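Local coordinates for citryl-CoA lyase (Hydrogenobacter thermophilus, PDB 6HXP), which probably cleaves citryl-CoA to acetyl-CoA and oxaloacetate, as a lyase of the citrate synthase family that binds coenzyme A, at residues A[128-139]-A[176-187]. Numbering follows the deposited sequence.
Sequences LETKKPIPGYGH and IGRQKGKKLVLN. With COA (coenzyme A), chain B.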
loop_
_atom_site.group_PDB
_atom_site.type_symbol
_atom_site.label_atom_id
_atom_site.label_comp_id
_atom_site.label_asym_id
_atom_site.label_seq_id
_atom_site.Cartn_x
_atom_site.Cartn_y
_atom_site.Cartn_z
ATOM N N LEU A 128 -6.872 -20.215 -30.278
ATOM C CA LEU A 128 -7.919 -21.185 -29.929
ATOM C C LEU A 128 -7.359 -22.600 -29.856
ATOM O O LEU A 128 -7.778 -23.362 -28.984
ATOM C CB LEU A 128 -9.090 -21.137 -30.930
ATOM C CG LEU A 128 -9.935 -19.850 -30.899
ATOM C CD1 LEU A 128 -10.963 -19.858 -31.999
ATOM C CD2 LEU A 128 -10.628 -19.672 -29.563
ATOM N N GLU A 129 -6.398 -22.935 -30.736
ATOM C CA GLU A 129 -5.766 -24.263 -30.762
ATOM C C GLU A 129 -4.985 -24.573 -29.485
ATOM O O GLU A 129 -5.061 -25.697 -28.991
ATOM C CB GLU A 129 -4.821 -24.405 -31.969
ATOM C CG GLU A 129 -5.535 -24.794 -33.250
ATOM C CD GLU A 129 -4.672 -24.806 -34.497
ATOM O OE1 GLU A 129 -5.188 -25.221 -35.560
ATOM O OE2 GLU A 129 -3.492 -24.388 -34.422
ATOM N N THR A 130 -4.226 -23.595 -28.970
ATOM C CA THR A 130 -3.402 -23.767 -27.768
ATOM C C THR A 130 -4.164 -23.486 -26.448
ATOM O O THR A 130 -3.542 -23.511 -25.383
ATOM C CB THR A 130 -2.132 -22.920 -27.902
ATOM O OG1 THR A 130 -2.503 -21.551 -28.066
ATOM C CG2 THR A 130 -1.257 -23.373 -29.075
ATOM N N LYS A 131 -5.501 -23.243 -26.508
ATOM C CA LYS A 131 -6.373 -23.021 -25.347
ATOM C C LYS A 131 -5.882 -21.873 -24.438
ATOM O O LYS A 131 -6.136 -21.880 -23.230
ATOM C CB LYS A 131 -6.598 -24.337 -24.556
ATOM C CG LYS A 131 -7.513 -25.337 -25.271
ATOM C CD LYS A 131 -6.750 -26.337 -26.128
ATOM C CE LYS A 131 -6.297 -27.552 -25.357
ATOM N NZ LYS A 131 -5.561 -28.508 -26.225
ATOM N N LYS A 132 -5.215 -20.873 -25.042
ATOM C CA LYS A 132 -4.700 -19.709 -24.325
ATOM C C LYS A 132 -5.796 -18.649 -24.396
ATOM O O LYS A 132 -6.339 -18.450 -25.483
ATOM C CB LYS A 132 -3.412 -19.195 -25.007
ATOM C CG LYS A 132 -2.490 -18.379 -24.092
ATOM C CD LYS A 132 -2.585 -16.882 -24.352
ATOM C CE LYS A 132 -2.163 -16.036 -23.170
ATOM N NZ LYS A 132 -2.508 -14.601 -23.369
ATOM N N PRO A 133 -6.189 -17.990 -23.289
ATOM C CA PRO A 133 -7.235 -16.960 -23.402
ATOM C C PRO A 133 -6.807 -15.784 -24.278
ATOM O O PRO A 133 -5.669 -15.356 -24.209
ATOM C CB PRO A 133 -7.469 -16.511 -21.952
ATOM C CG PRO A 133 -6.781 -17.513 -21.095
ATOM C CD PRO A 133 -5.683 -18.095 -21.908
ATOM N N ILE A 134 -7.689 -15.304 -25.141
ATOM C CA ILE A 134 -7.397 -14.146 -25.980
ATOM C C ILE A 134 -7.722 -12.922 -25.130
ATOM O O ILE A 134 -8.879 -12.738 -24.746
ATOM C CB ILE A 134 -8.158 -14.155 -27.323
ATOM C CG1 ILE A 134 -7.948 -15.495 -28.071
ATOM C CG2 ILE A 134 -7.638 -12.995 -28.198
ATOM C CD1 ILE A 134 -9.013 -15.778 -29.084
ATOM N N PRO A 135 -6.740 -12.056 -24.814
ATOM C CA PRO A 135 -7.033 -10.944 -23.902
ATOM C C PRO A 135 -7.908 -9.868 -24.486
ATOM O O PRO A 135 -7.722 -9.476 -25.643
ATOM C CB PRO A 135 -5.641 -10.388 -23.555
ATOM C CG PRO A 135 -4.813 -10.758 -24.713
ATOM C CD PRO A 135 -5.309 -12.093 -25.173
ATOM N N GLY A 136 -8.844 -9.381 -23.676
ATOM C CA GLY A 136 -9.771 -8.333 -24.083
ATOM C C GLY A 136 -11.063 -8.833 -24.702
ATOM O O GLY A 136 -11.850 -8.005 -25.172
ATOM N N TYR A 137 -11.324 -10.172 -24.663
ATOM C CA TYR A 137 -12.514 -10.762 -25.245
ATOM C C TYR A 137 -13.276 -11.576 -24.222
ATOM O O TYR A 137 -12.679 -12.216 -23.348
ATOM C CB TYR A 137 -12.148 -11.637 -26.446
ATOM C CG TYR A 137 -11.511 -10.814 -27.538
ATOM C CD1 TYR A 137 -10.145 -10.565 -27.536
ATOM C CD2 TYR A 137 -12.287 -10.188 -28.507
ATOM C CE1 TYR A 137 -9.572 -9.673 -28.433
ATOM C CE2 TYR A 137 -11.712 -9.359 -29.463
ATOM C CZ TYR A 137 -10.352 -9.097 -29.419
ATOM O OH TYR A 137 -9.765 -8.220 -30.295
ATOM N N GLY A 138 -14.593 -11.571 -24.392
ATOM C CA GLY A 138 -15.525 -12.293 -23.551
ATOM C C GLY A 138 -16.108 -11.501 -22.401
ATOM O O GLY A 138 -15.473 -10.606 -21.857
ATOM N N HIS A 139 -17.327 -11.883 -21.982
ATOM C CA HIS A 139 -18.019 -11.241 -20.865
ATOM C C HIS A 139 -19.008 -12.233 -20.274
ATOM O O HIS A 139 -19.579 -13.015 -21.019
ATOM C CB HIS A 139 -18.765 -9.990 -21.347
ATOM C CG HIS A 139 -19.219 -9.088 -20.237
ATOM N ND1 HIS A 139 -20.401 -9.327 -19.541
ATOM C CD2 HIS A 139 -18.640 -7.972 -19.743
ATOM C CE1 HIS A 139 -20.506 -8.336 -18.662
ATOM N NE2 HIS A 139 -19.477 -7.481 -18.763
ATOM N N ILE A 176 -13.422 -14.862 -33.854
ATOM C CA ILE A 176 -13.601 -15.825 -32.756
ATOM C C ILE A 176 -15.004 -16.437 -32.885
ATOM O O ILE A 176 -15.150 -17.664 -32.805
ATOM C CB ILE A 176 -13.377 -15.193 -31.357
ATOM C CG1 ILE A 176 -11.919 -14.750 -31.155
ATOM C CG2 ILE A 176 -13.752 -16.196 -30.265
ATOM C CD1 ILE A 176 -11.761 -13.755 -29.975
ATOM N N GLY A 177 -16.004 -15.589 -33.140
ATOM C CA GLY A 177 -17.388 -16.019 -33.339
ATOM C C GLY A 177 -17.544 -16.996 -34.472
ATOM O O GLY A 177 -18.270 -17.991 -34.340
ATOM N N ARG A 178 -16.849 -16.722 -35.581
ATOM C CA ARG A 178 -16.850 -17.550 -36.781
ATOM C C ARG A 178 -16.226 -18.926 -36.497
ATOM O O ARG A 178 -16.790 -19.951 -36.891
ATOM C CB ARG A 178 -16.066 -16.817 -37.882
ATOM C CG ARG A 178 -16.324 -17.305 -39.280
ATOM C CD ARG A 178 -15.659 -16.376 -40.280
ATOM N NE ARG A 178 -16.421 -15.140 -40.494
ATOM C CZ ARG A 178 -15.950 -13.908 -40.320
ATOM N NH1 ARG A 178 -16.713 -12.857 -40.589
ATOM N NH2 ARG A 178 -14.718 -13.715 -39.863
ATOM N N GLN A 179 -15.079 -18.951 -35.804
ATOM C CA GLN A 179 -14.374 -20.196 -35.471
ATOM C C GLN A 179 -15.036 -20.999 -34.348
ATOM O O GLN A 179 -15.076 -22.225 -34.442
ATOM C CB GLN A 179 -12.897 -19.928 -35.169
ATOM C CG GLN A 179 -12.137 -19.546 -36.434
ATOM C CD GLN A 179 -10.644 -19.476 -36.254
ATOM O OE1 GLN A 179 -10.041 -20.220 -35.480
ATOM N NE2 GLN A 179 -10.007 -18.581 -36.979
ATOM N N LYS A 180 -15.584 -20.347 -33.325
ATOM C CA LYS A 180 -16.254 -21.075 -32.234
ATOM C C LYS A 180 -17.753 -21.381 -32.478
ATOM O O LYS A 180 -18.322 -22.175 -31.733
ATOM C CB LYS A 180 -16.122 -20.300 -30.916
ATOM C CG LYS A 180 -14.682 -20.172 -30.433
ATOM C CD LYS A 180 -14.558 -20.097 -28.905
ATOM C CE LYS A 180 -14.076 -21.390 -28.281
ATOM N NZ LYS A 180 -15.008 -22.521 -28.524
ATOM N N GLY A 181 -18.396 -20.701 -33.433
ATOM C CA GLY A 181 -19.840 -20.806 -33.622
ATOM C C GLY A 181 -20.621 -20.190 -32.463
ATOM O O GLY A 181 -21.823 -20.421 -32.328
ATOM N N LYS A 182 -19.935 -19.384 -31.621
ATOM C CA LYS A 182 -20.486 -18.721 -30.438
ATOM C C LYS A 182 -19.757 -17.387 -30.330
ATOM O O LYS A 182 -18.527 -17.373 -30.268
ATOM C CB LYS A 182 -20.219 -19.533 -29.159
ATOM C CG LYS A 182 -21.133 -20.733 -28.974
ATOM C CD LYS A 182 -21.246 -21.159 -27.505
ATOM C CE LYS A 182 -19.953 -21.644 -26.885
ATOM N NZ LYS A 182 -19.433 -22.871 -27.546
ATOM N N LYS A 183 -20.500 -16.290 -30.299
ATOM C CA LYS A 183 -19.900 -14.961 -30.249
ATOM C C LYS A 183 -19.252 -14.668 -28.896
ATOM O O LYS A 183 -19.825 -15.003 -27.859
ATOM C CB LYS A 183 -20.955 -13.898 -30.611
ATOM C CG LYS A 183 -20.363 -12.613 -31.172
ATOM C CD LYS A 183 -21.453 -11.652 -31.618
ATOM C CE LYS A 183 -20.922 -10.445 -32.358
ATOM N NZ LYS A 183 -19.894 -9.682 -31.580
ATOM N N LEU A 184 -18.019 -14.109 -28.918
ATOM C CA LEU A 184 -17.262 -13.668 -27.740
ATOM C C LEU A 184 -16.998 -12.170 -27.994
ATOM O O LEU A 184 -16.247 -11.827 -28.899
ATOM C CB LEU A 184 -15.917 -14.389 -27.588
ATOM C CG LEU A 184 -15.887 -15.607 -26.684
ATOM C CD1 LEU A 184 -14.634 -16.382 -26.913
ATOM C CD2 LEU A 184 -15.972 -15.215 -25.240
ATOM N N VAL A 185 -17.555 -11.313 -27.164
ATOM C CA VAL A 185 -17.482 -9.865 -27.403
ATOM C C VAL A 185 -16.105 -9.291 -27.187
ATOM O O VAL A 185 -15.366 -9.748 -26.310
ATOM C CB VAL A 185 -18.533 -9.111 -26.541
ATOM C CG1 VAL A 185 -19.943 -9.678 -26.742
ATOM C CG2 VAL A 185 -18.155 -9.085 -25.074
ATOM N N LEU A 186 -15.828 -8.192 -27.883
ATOM C CA LEU A 186 -14.676 -7.336 -27.576
ATOM C C LEU A 186 -15.141 -6.579 -26.322
ATOM O O LEU A 186 -16.072 -5.786 -26.399
ATOM C CB LEU A 186 -14.398 -6.365 -28.724
ATOM C CG LEU A 186 -13.317 -5.308 -28.439
ATOM C CD1 LEU A 186 -11.981 -5.935 -28.202
ATOM C CD2 LEU A 186 -13.220 -4.312 -29.575
ATOM N N ASN A 187 -14.573 -6.867 -25.178
ATOM C CA ASN A 187 -15.005 -6.247 -23.927
ATOM C C ASN A 187 -14.356 -4.905 -23.738
ATOM O O ASN A 187 -13.448 -4.505 -24.498
ATOM C CB ASN A 187 -14.820 -7.186 -22.713
ATOM C CG ASN A 187 -13.392 -7.488 -22.366
ATOM O OD1 ASN A 187 -12.546 -6.597 -22.321
ATOM N ND2 ASN A 187 -13.123 -8.752 -21.998
HETATM N N1A COA B . -10.457 -16.337 -25.612
HETATM C C2A COA B . -10.670 -17.600 -26.003
HETATM N N3A COA B . -11.599 -18.463 -25.576
HETATM C C4A COA B . -12.372 -17.912 -24.631
HETATM C C5A COA B . -12.268 -16.627 -24.120
HETATM C C6A COA B . -11.256 -15.808 -24.657
HETATM N N6A COA B . -11.061 -14.538 -24.291
HETATM N N7A COA B . -13.248 -16.398 -23.168
HETATM C C8A COA B . -13.918 -17.524 -23.133
HETATM N N9A COA B . -13.450 -18.481 -23.996
HETATM C C1B COA B . -14.026 -19.797 -24.277
HETATM C C2B COA B . -14.818 -20.435 -23.121
HETATM O O2B COA B . -14.010 -21.383 -22.433
HETATM C C3B COA B . -15.953 -21.106 -23.888
HETATM O O3B COA B . -15.477 -22.314 -24.524
HETATM P P3B COA B . -16.363 -23.623 -24.900
HETATM O O7A COA B . -17.779 -23.483 -24.434
HETATM O O8A COA B . -16.255 -23.784 -26.420
HETATM O O9A COA B . -15.637 -24.806 -24.247
HETATM C C4B COA B . -16.230 -20.106 -25.004
HETATM O O4B COA B . -14.909 -19.667 -25.380
HETATM C C5B COA B . -17.061 -18.900 -24.642
HETATM O O5B COA B . -18.192 -19.286 -23.834
HETATM P P1A COA B . -18.908 -18.233 -22.826
HETATM O O1A COA B . -19.920 -18.920 -21.993
HETATM O O2A COA B . -19.468 -17.115 -23.706
HETATM O O3A COA B . -17.768 -17.589 -21.918
HETATM P P2A COA B . -17.439 -17.687 -20.364
HETATM O O4A COA B . -18.656 -17.429 -19.560
HETATM O O5A COA B . -16.832 -19.074 -20.136
HETATM O O6A COA B . -16.235 -16.631 -20.047
HETATM C CBP COA B . -15.204 -14.772 -18.861
HETATM C CCP COA B . -16.507 -15.409 -19.335
HETATM C CDP COA B . -15.458 -13.272 -18.642
HETATM C CEP COA B . -14.822 -15.410 -17.518
HETATM C CAP COA B . -14.031 -14.968 -19.857
HETATM O OAP COA B . -14.418 -14.850 -21.217
HETATM C C9P COA B . -12.825 -14.078 -19.571
HETATM O O9P COA B . -12.015 -14.389 -18.702
HETATM N N8P COA B . -12.689 -12.991 -20.336
HETATM C C7P COA B . -11.510 -12.135 -20.292
HETATM C C6P COA B . -10.320 -12.779 -20.977
HETATM C C5P COA B . -9.020 -12.083 -20.651
HETATM O O5P COA B . -8.853 -10.893 -20.913
HETATM N N4P COA B . -8.075 -12.849 -20.102
HETATM C C3P COA B . -6.647 -12.574 -20.199
HETATM C C2P COA B . -6.182 -11.414 -19.339
HETATM S S1P COA B . -6.674 -11.772 -17.631
HETATM O O HOH W 1 -19.013 -12.504 -24.733
#
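Gly138 N donates a hydrogen bond of 2.8 Å to Val185 O, and Asn187 N returns one of 3.0 Å to Gly136 O. Together they make a single beta bridge, pairing Tyr137 with Leu186, and the Tyr137 CA-H adds a contact to the same Val185 O. The Asn187 side chain ties the loop a second time: with chi1 at 67° its amide folds back over Gly136, and ND2 reaches Gly138 O at 3.0 Å, the acceptor lying in the amide plane. OD1 meanwhile caps Gly190 N, so both ends of this amide are used and its rotation is fixed.

Ile176 CD1 makes two of the apolar contacts: it meets Ile134 CD1 tip to tip at 3.5 Å and also lies over one face of the Tyr137 ring, 4.2 Å from the ring centroid, as a CH-pi contact. Leu186 CD1 comes obliquely to Tyr137 CE2, while Leu184 CD2 presses on Gly138 CA. At the helix ends, Leu128 spreads its methyls over Gln179 and the aliphatic part of Lys180.

Coenzyme A lies across both segments. Ile134 N donates to adenine N1A and Ile134 O accepts from N6A, an amino group that also reaches Tyr137 O, and Gly136 N holds the pantetheine carbonyl O5P. From the other segment Leu184 CD1 packs on the adenine, and Lys180 NZ bonds the 3'-phosphate oxygen O8A at 2.8 Å, with Lys182 NZ a weak second partner.

The contact thus joins the end of helix 120-129 and the loop after it to the end of helix 164-180 and the loop leading to helix 188-198, with Phe109 of helix 101-116 touching Ile134 and Tyr137, and Tyr137 OH bonded to Ala169 O in helix 164-180.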